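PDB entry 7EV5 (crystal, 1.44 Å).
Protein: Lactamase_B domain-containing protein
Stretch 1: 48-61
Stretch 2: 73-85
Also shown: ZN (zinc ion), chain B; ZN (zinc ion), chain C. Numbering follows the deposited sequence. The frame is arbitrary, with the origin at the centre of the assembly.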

# COMPACT_ATOMS: atom_id res chain seq x y z
N LEU A 48 -7.41 -12.84 4.13
CA LEU A 48 -6.99 -13.77 3.09
C LEU A 48 -5.58 -13.53 2.58
O LEU A 48 -4.95 -14.48 2.09
CB LEU A 48 -7.95 -13.70 1.89
CG LEU A 48 -9.43 -13.93 2.18
CD1 LEU A 48 -10.26 -13.69 0.93
CD2 LEU A 48 -9.64 -15.35 2.71
N ALA A 49 -5.06 -12.31 2.70
CA ALA A 49 -3.76 -11.97 2.14
C ALA A 49 -3.35 -10.61 2.67
O ALA A 49 -4.18 -9.81 3.10
CB ALA A 49 -3.82 -11.92 0.61
N ILE A 50 -2.04 -10.36 2.64
CA ILE A 50 -1.44 -9.04 2.82
C ILE A 50 -0.94 -8.59 1.46
O ILE A 50 -0.11 -9.28 0.84
CB ILE A 50 -0.28 -9.08 3.82
CG1 ILE A 50 -0.79 -9.49 5.20
CG2 ILE A 50 0.44 -7.73 3.86
CD1 ILE A 50 0.31 -9.94 6.13
N LEU A 51 -1.42 -7.44 0.99
CA LEU A 51 -0.96 -6.84 -0.26
C LEU A 51 -0.16 -5.60 0.10
O LEU A 51 -0.65 -4.71 0.80
CB LEU A 51 -2.15 -6.46 -1.14
CG LEU A 51 -3.09 -7.58 -1.61
CD1 LEU A 51 -4.05 -7.06 -2.67
CD2 LEU A 51 -2.34 -8.81 -2.09
N LEU A 52 1.09 -5.55 -0.35
CA LEU A 52 1.95 -4.42 -0.05
C LEU A 52 2.04 -3.51 -1.26
O LEU A 52 2.39 -3.96 -2.36
CB LEU A 52 3.35 -4.90 0.34
CG LEU A 52 3.43 -5.72 1.62
CD1 LEU A 52 4.87 -6.15 1.84
CD2 LEU A 52 2.90 -4.94 2.83
N THR A 53 1.75 -2.23 -1.05
CA THR A 53 1.99 -1.27 -2.13
C THR A 53 3.48 -1.12 -2.38
O THR A 53 3.91 -0.92 -3.53
CB THR A 53 1.36 0.09 -1.81
OG1 THR A 53 2.01 0.69 -0.67
CG2 THR A 53 -0.13 -0.03 -1.57
N HIS A 54 4.28 -1.20 -1.32
CA HIS A 54 5.73 -1.12 -1.38
C HIS A 54 6.28 -1.54 -0.03
O HIS A 54 5.52 -1.77 0.92
CB HIS A 54 6.25 0.26 -1.86
CG HIS A 54 5.99 1.42 -0.93
ND1 HIS A 54 4.74 1.79 -0.49
CD2 HIS A 54 6.85 2.35 -0.43
CE1 HIS A 54 4.83 2.88 0.24
NE2 HIS A 54 6.11 3.23 0.31
N ALA A 55 7.61 -1.63 0.06
CA ALA A 55 8.25 -2.26 1.21
C ALA A 55 9.04 -1.28 2.06
O ALA A 55 9.93 -1.70 2.81
CB ALA A 55 9.11 -3.45 0.79
N HIS A 56 8.73 0.01 1.99
CA HIS A 56 9.29 0.91 2.99
C HIS A 56 8.89 0.46 4.38
O HIS A 56 7.80 -0.08 4.60
CB HIS A 56 8.81 2.34 2.75
CG HIS A 56 9.57 3.07 1.70
ND1 HIS A 56 9.02 4.10 0.97
CD2 HIS A 56 10.85 2.93 1.27
CE1 HIS A 56 9.93 4.57 0.13
NE2 HIS A 56 11.04 3.87 0.28
N PHE A 57 9.79 0.72 5.34
CA PHE A 57 9.62 0.21 6.71
C PHE A 57 8.26 0.58 7.31
O PHE A 57 7.69 -0.19 8.09
CB PHE A 57 10.76 0.72 7.60
CG PHE A 57 10.64 2.19 7.94
CD1 PHE A 57 10.05 2.60 9.14
CD2 PHE A 57 11.11 3.15 7.06
CE1 PHE A 57 9.94 3.95 9.44
CE2 PHE A 57 11.00 4.51 7.36
CZ PHE A 57 10.41 4.91 8.55
N ASP A 58 7.75 1.78 6.99
CA ASP A 58 6.52 2.25 7.62
C ASP A 58 5.29 1.54 7.08
O ASP A 58 4.19 1.76 7.61
CB ASP A 58 6.40 3.78 7.49
CG ASP A 58 6.40 4.26 6.04
OD1 ASP A 58 7.38 3.96 5.32
OD2 ASP A 58 5.43 4.95 5.66
N HIS A 59 5.45 0.70 6.07
CA HIS A 59 4.35 -0.09 5.52
C HIS A 59 4.43 -1.57 5.87
O HIS A 59 3.51 -2.31 5.51
CB HIS A 59 4.28 0.10 3.99
CG HIS A 59 4.03 1.52 3.60
ND1 HIS A 59 2.84 1.95 3.04
CD2 HIS A 59 4.80 2.62 3.74
CE1 HIS A 59 2.90 3.26 2.85
NE2 HIS A 59 4.07 3.69 3.29
N ILE A 60 5.48 -2.01 6.58
CA ILE A 60 5.75 -3.44 6.74
C ILE A 60 5.99 -3.86 8.18
O ILE A 60 6.20 -5.05 8.43
CB ILE A 60 6.93 -3.91 5.87
CG1 ILE A 60 8.23 -3.31 6.41
CG2 ILE A 60 6.68 -3.57 4.40
CD1 ILE A 60 9.49 -3.90 5.80
N GLY A 61 5.96 -2.94 9.14
CA GLY A 61 6.39 -3.28 10.49
C GLY A 61 5.53 -4.31 11.18
O GLY A 61 6.00 -5.02 12.07
N PRO A 73 -0.73 -15.22 2.92
CA PRO A 73 0.38 -14.84 2.04
C PRO A 73 0.62 -13.34 2.03
O PRO A 73 -0.28 -12.54 2.30
CB PRO A 73 -0.10 -15.30 0.66
CG PRO A 73 -1.60 -15.27 0.76
CD PRO A 73 -1.88 -15.74 2.16
N VAL A 74 1.86 -12.98 1.69
CA VAL A 74 2.31 -11.60 1.51
C VAL A 74 2.66 -11.41 0.04
O VAL A 74 3.48 -12.16 -0.51
CB VAL A 74 3.52 -11.30 2.40
CG1 VAL A 74 4.09 -9.90 2.10
CG2 VAL A 74 3.15 -11.44 3.87
N TYR A 75 2.08 -10.38 -0.58
CA TYR A 75 2.35 -10.01 -1.97
C TYR A 75 3.18 -8.73 -2.03
O TYR A 75 2.85 -7.75 -1.36
CB TYR A 75 1.04 -9.77 -2.73
CG TYR A 75 0.24 -11.01 -3.06
CD1 TYR A 75 0.12 -11.45 -4.37
CD2 TYR A 75 -0.40 -11.74 -2.06
CE1 TYR A 75 -0.62 -12.58 -4.68
CE2 TYR A 75 -1.13 -12.88 -2.36
CZ TYR A 75 -1.23 -13.28 -3.67
OH TYR A 75 -1.98 -14.41 -3.93
N LEU A 76 4.22 -8.73 -2.88
CA LEU A 76 5.11 -7.59 -3.02
C LEU A 76 5.74 -7.63 -4.41
O LEU A 76 5.99 -8.72 -4.94
CB LEU A 76 6.21 -7.64 -1.95
CG LEU A 76 7.32 -6.58 -2.00
CD1 LEU A 76 6.77 -5.18 -1.74
CD2 LEU A 76 8.39 -6.92 -0.97
N HIS A 77 6.00 -6.46 -4.98
CA HIS A 77 6.66 -6.41 -6.28
C HIS A 77 8.11 -6.91 -6.18
O HIS A 77 8.84 -6.57 -5.24
CB HIS A 77 6.65 -4.99 -6.85
CG HIS A 77 6.95 -4.95 -8.31
ND1 HIS A 77 8.23 -5.02 -8.82
CD2 HIS A 77 6.12 -4.91 -9.39
CE1 HIS A 77 8.18 -5.00 -10.14
NE2 HIS A 77 6.91 -4.94 -10.51
N THR A 78 8.51 -7.69 -7.18
CA THR A 78 9.84 -8.30 -7.19
C THR A 78 10.96 -7.27 -7.09
O THR A 78 12.04 -7.58 -6.57
CB THR A 78 10.00 -9.19 -8.44
OG1 THR A 78 11.12 -10.06 -8.26
CG2 THR A 78 10.19 -8.36 -9.71
N LYS A 79 10.74 -6.04 -7.57
CA LYS A 79 11.82 -5.07 -7.52
C LYS A 79 12.20 -4.70 -6.09
O LYS A 79 13.31 -4.19 -5.87
CB LYS A 79 11.48 -3.83 -8.33
CG LYS A 79 11.63 -4.03 -9.83
CD LYS A 79 10.92 -2.92 -10.60
CE LYS A 79 10.97 -3.15 -12.10
NZ LYS A 79 12.35 -3.48 -12.56
N GLU A 80 11.33 -4.95 -5.12
CA GLU A 80 11.62 -4.67 -3.71
C GLU A 80 11.70 -5.94 -2.87
O GLU A 80 11.63 -5.87 -1.64
CB GLU A 80 10.61 -3.68 -3.14
CG GLU A 80 10.79 -2.28 -3.73
CD GLU A 80 9.71 -1.30 -3.31
OE1 GLU A 80 9.02 -1.55 -2.30
OE2 GLU A 80 9.55 -0.28 -3.99
N ARG A 81 11.89 -7.10 -3.50
CA ARG A 81 11.86 -8.37 -2.77
C ARG A 81 12.92 -8.44 -1.67
O ARG A 81 12.69 -9.08 -0.64
CB ARG A 81 12.00 -9.54 -3.74
CG ARG A 81 13.35 -9.68 -4.44
CD ARG A 81 13.37 -10.96 -5.32
NE ARG A 81 14.55 -11.03 -6.19
CZ ARG A 81 15.66 -11.69 -5.90
NH1 ARG A 81 15.79 -12.33 -4.74
NH2 ARG A 81 16.66 -11.69 -6.77
N HIS A 82 14.07 -7.79 -1.86
CA HIS A 82 15.11 -7.79 -0.84
C HIS A 82 14.84 -6.79 0.27
O HIS A 82 15.54 -6.82 1.29
CB HIS A 82 16.47 -7.42 -1.46
CG HIS A 82 16.95 -8.39 -2.49
ND1 HIS A 82 17.16 -9.73 -2.22
CD2 HIS A 82 17.25 -8.22 -3.80
CE1 HIS A 82 17.58 -10.34 -3.31
NE2 HIS A 82 17.64 -9.45 -4.28
N TRP A 83 13.87 -5.89 0.10
CA TRP A 83 13.70 -4.80 1.06
C TRP A 83 13.08 -5.25 2.37
O TRP A 83 13.31 -4.61 3.40
CB TRP A 83 12.83 -3.71 0.45
CG TRP A 83 13.51 -2.90 -0.61
CD1 TRP A 83 14.55 -3.28 -1.40
CD2 TRP A 83 13.16 -1.57 -1.00
NE1 TRP A 83 14.88 -2.26 -2.26
CE2 TRP A 83 14.05 -1.19 -2.03
CE3 TRP A 83 12.20 -0.67 -0.56
CZ2 TRP A 83 13.99 0.07 -2.64
CZ3 TRP A 83 12.15 0.58 -1.17
CH2 TRP A 83 13.04 0.93 -2.20
N LEU A 84 12.27 -6.31 2.36
CA LEU A 84 11.56 -6.70 3.58
C LEU A 84 12.54 -7.05 4.69
O LEU A 84 12.32 -6.69 5.85
CB LEU A 84 10.66 -7.91 3.29
CG LEU A 84 9.45 -7.63 2.40
CD1 LEU A 84 8.70 -8.94 2.21
CD2 LEU A 84 8.53 -6.55 2.96
N GLU A 85 13.61 -7.75 4.35
CA GLU A 85 14.51 -8.31 5.34
C GLU A 85 15.79 -7.52 5.51
O GLU A 85 16.64 -7.91 6.31
CB GLU A 85 14.86 -9.75 4.95
CG GLU A 85 13.68 -10.70 5.01
CD GLU A 85 13.95 -11.99 4.26
OE1 GLU A 85 13.89 -11.97 3.02
OE2 GLU A 85 14.24 -13.01 4.92
ZN ZN B . 7.06 4.88 1.11
ZN ZN C . 4.85 5.58 3.48
O HOH W 1 4.68 -3.98 -4.19
O HOH W 2 6.77 5.32 2.97

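The carboxylate of E80 reaches across to the backbone of the metal-binding loop. A55 N donates a hydrogen bond to E80 OE1 at 2.8 Å. A55 lies between H54 and H56, and these two histidines bind one zinc through H54 NE2 and H56 ND1, each 2.1 Å from the ion. The bond thus meets the loop at the residue between two ligands.

Before the loop, strands 48-51 and 74-77 run parallel, with an angle of 29° between their directions. Three backbone hydrogen bonds join the strands and their flanking residues: I50 N to P73 O at 2.8 Å, Y75 N to I50 O at 2.8 Å, and L52 N to Y75 O at 3.0 Å. Water 1 extends the link: it lies 2.9 Å from L52 O and accepts a hydrogen bond from H77 N at 2.9 Å.

Side chains pack on both faces of the sheet. I50 and V74 share one face, where methyl meets methyl, I50 CD1 to V74 CG2 at 3.9 Å. On the other, the methyl L51 CD2 makes an apolar contact with ring carbon Y75 CD2 at 3.5 Å.

Further along, L84 CD2 sits 3.8 Å from each of L52 CD1, A55 CB and I60 CG2, three apolar contacts made by one methyl. The small A55 side chain points toward stretch 2, and its CB comes within 3.7 Å of W83 CB. The H56 and W83 rings are near parallel but slid apart, so they barely overlap.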